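PDB 2ZNM: Thiol:disulfide interchange protein DsbA from Neisseria meningitidis serogroup B, which probably acts as a periplasmic thiol-disulfide oxidoreductase of the DsbA type, exchanging disulfide bonds with substrate proteins through a redox-active centre in a thioredoxin fold. Local coordinates for residues A72-A77 / K121-A126. Residues are numbered along the deposited sequence; the frame is centred on the assembly and turned at random.
Sequences ARMAAA and KKLMRA
Ala77 and Ala126 have the nearest CA atoms, 5.0 Å apart, of two helical segments, 72-77 and 121-126, whose axes are 9.2 Å apart at the closest and inclined at 116°. With only methyl groups on these two residues, the backbones come this near: Ala126 CB packs on the carbonyl of Ala77, 3.5 Å from Ala77 O, and the same oxygen accepts a hydrogen bond from Ser81 OG, one turn further along helix 69-81. Leu123, with CG anti to its backbone N (chi1 -174°), fits one methyl to each of two neighbours. Leu123 CD1 lies against both the carbonyl carbon and the methyl of Ala77, 3.7 Å from Ala77 C and 3.9 Å from Ala77 CB, whereas CD2 reaches Met74 SE at 4.2 Å. Both helices, 69-81 and 120-127, belong to the all-helical region that DsbA-like proteins carry as an insertion in the thioredoxin fold, and the 43 residues linking the segments contain no strand. Met74, a selenomethionine, crosses Leu123 at about a right angle; a bend about its last torsion (chi3 84°) turns Met74 CE to meet CE of selenomethionine Met124 at 4.0 Å. Trp111 and Ala108 of helix 105-113 pack on Met74, and Ala112 touches Met124. At the C-terminal end of helix 120-127, Arg73 NE donates a hydrogen bond to Tyr127 O.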
loop_
_atom_site.group_PDB
_atom_site.type_symbol
_atom_site.label_atom_id
_atom_site.label_comp_id
_atom_site.label_asym_id
_atom_site.label_seq_id
_atom_site.Cartn_x
_atom_site.Cartn_y
_atom_site.Cartn_z
ATOM N N ALA A 72 -0.305 -0.154 -10.404
ATOM C CA ALA A 72 0.073 0.974 -9.564
ATOM C C ALA A 72 -0.758 2.231 -9.844
ATOM O O ALA A 72 -1.098 2.971 -8.916
ATOM C CB ALA A 72 1.572 1.268 -9.702
ATOM N N ARG A 73 -1.053 2.480 -11.119
ATOM C CA ARG A 73 -1.920 3.592 -11.531
ATOM C C ARG A 73 -3.362 3.446 -11.025
ATOM O O ARG A 73 -3.996 4.446 -10.665
ATOM C CB ARG A 73 -1.919 3.722 -13.049
ATOM C CG ARG A 73 -2.573 4.986 -13.549
ATOM C CD ARG A 73 -2.442 5.108 -15.041
ATOM N NE ARG A 73 -2.995 6.377 -15.495
ATOM C CZ ARG A 73 -2.949 6.818 -16.744
ATOM N NH1 ARG A 73 -2.366 6.103 -17.695
ATOM N NH2 ARG A 73 -3.490 7.985 -17.037
HETATM N N MSE A 74 -3.877 2.208 -11.016
HETATM C CA MSE A 74 -5.169 1.915 -10.390
HETATM C C MSE A 74 -5.160 2.251 -8.885
HETATM O O MSE A 74 -6.059 2.943 -8.389
HETATM C CB MSE A 74 -5.576 0.459 -10.623
HETATM C CG MSE A 74 -6.967 0.106 -10.095
HETATM SE SE MSE A 74 -8.409 1.269 -10.782
HETATM C CE MSE A 74 -8.778 0.385 -12.496
ATOM N N ALA A 75 -4.134 1.783 -8.172
ATOM C CA ALA A 75 -3.995 2.076 -6.739
ATOM C C ALA A 75 -3.947 3.567 -6.496
ATOM O O ALA A 75 -4.539 4.050 -5.548
ATOM C CB ALA A 75 -2.748 1.406 -6.156
ATOM N N ALA A 76 -3.234 4.301 -7.346
ATOM C CA ALA A 76 -3.163 5.742 -7.190
ATOM C C ALA A 76 -4.518 6.373 -7.449
ATOM O O ALA A 76 -4.915 7.265 -6.726
ATOM C CB ALA A 76 -2.094 6.349 -8.098
ATOM N N ALA A 77 -5.223 5.913 -8.480
ATOM C CA ALA A 77 -6.558 6.426 -8.803
ATOM C C ALA A 77 -7.538 6.280 -7.631
ATOM O O ALA A 77 -8.209 7.244 -7.258
ATOM C CB ALA A 77 -7.101 5.745 -10.039
ATOM N N LYS A 121 -16.913 6.807 -12.886
ATOM C CA LYS A 121 -16.560 8.071 -13.535
ATOM C C LYS A 121 -15.617 8.901 -12.665
ATOM O O LYS A 121 -14.648 9.465 -13.174
ATOM C CB LYS A 121 -17.819 8.877 -13.875
ATOM C CG LYS A 121 -18.481 8.465 -15.180
ATOM C CD LYS A 121 -19.854 9.092 -15.375
ATOM C CE LYS A 121 -20.532 8.516 -16.612
ATOM N NZ LYS A 121 -22.008 8.762 -16.666
ATOM N N LYS A 122 -15.896 8.960 -11.362
ATOM C CA LYS A 122 -15.023 9.661 -10.406
ATOM C C LYS A 122 -13.653 8.998 -10.289
ATOM O O LYS A 122 -12.627 9.675 -10.219
ATOM C CB LYS A 122 -15.681 9.774 -9.027
ATOM C CG LYS A 122 -14.791 10.431 -7.985
ATOM C CD LYS A 122 -15.520 10.716 -6.692
ATOM C CE LYS A 122 -14.850 11.874 -5.953
ATOM N NZ LYS A 122 -14.907 13.167 -6.720
ATOM N N LEU A 123 -13.653 7.670 -10.271
ATOM C CA LEU A 123 -12.430 6.896 -10.245
ATOM C C LEU A 123 -11.555 7.132 -11.473
ATOM O O LEU A 123 -10.328 7.195 -11.364
ATOM C CB LEU A 123 -12.757 5.408 -10.139
ATOM C CG LEU A 123 -11.576 4.456 -9.955
ATOM C CD1 LEU A 123 -10.730 4.892 -8.771
ATOM C CD2 LEU A 123 -12.056 3.028 -9.786
HETATM N N MSE A 124 -12.192 7.231 -12.633
HETATM C CA MSE A 124 -11.474 7.393 -13.889
HETATM C C MSE A 124 -10.957 8.817 -14.102
HETATM O O MSE A 124 -9.941 9.017 -14.757
HETATM C CB MSE A 124 -12.330 6.916 -15.067
HETATM C CG MSE A 124 -12.394 5.398 -15.187
HETATM SE SE MSE A 124 -10.615 4.530 -15.132
HETATM C CE MSE A 124 -10.593 3.820 -13.323
ATOM N N ARG A 125 -11.662 9.787 -13.526
ATOM C CA ARG A 125 -11.225 11.182 -13.474
ATOM C C ARG A 125 -9.902 11.280 -12.712
ATOM O O ARG A 125 -8.992 11.973 -13.137
ATOM C CB ARG A 125 -12.301 12.022 -12.782
ATOM C CG ARG A 125 -12.755 13.235 -13.558
ATOM C CD ARG A 125 -14.275 13.414 -13.465
ATOM N NE ARG A 125 -14.760 13.436 -12.080
ATOM C CZ ARG A 125 -15.973 13.035 -11.692
ATOM N NH1 ARG A 125 -16.855 12.566 -12.573
ATOM N NH2 ARG A 125 -16.304 13.099 -10.410
ATOM N N ALA A 126 -9.797 10.567 -11.594
ATOM C CA ALA A 126 -8.554 10.510 -10.826
ATOM C C ALA A 126 -7.474 9.720 -11.570
ATOM O O ALA A 126 -6.279 10.001 -11.438
ATOM C CB ALA A 126 -8.800 9.893 -9.453
#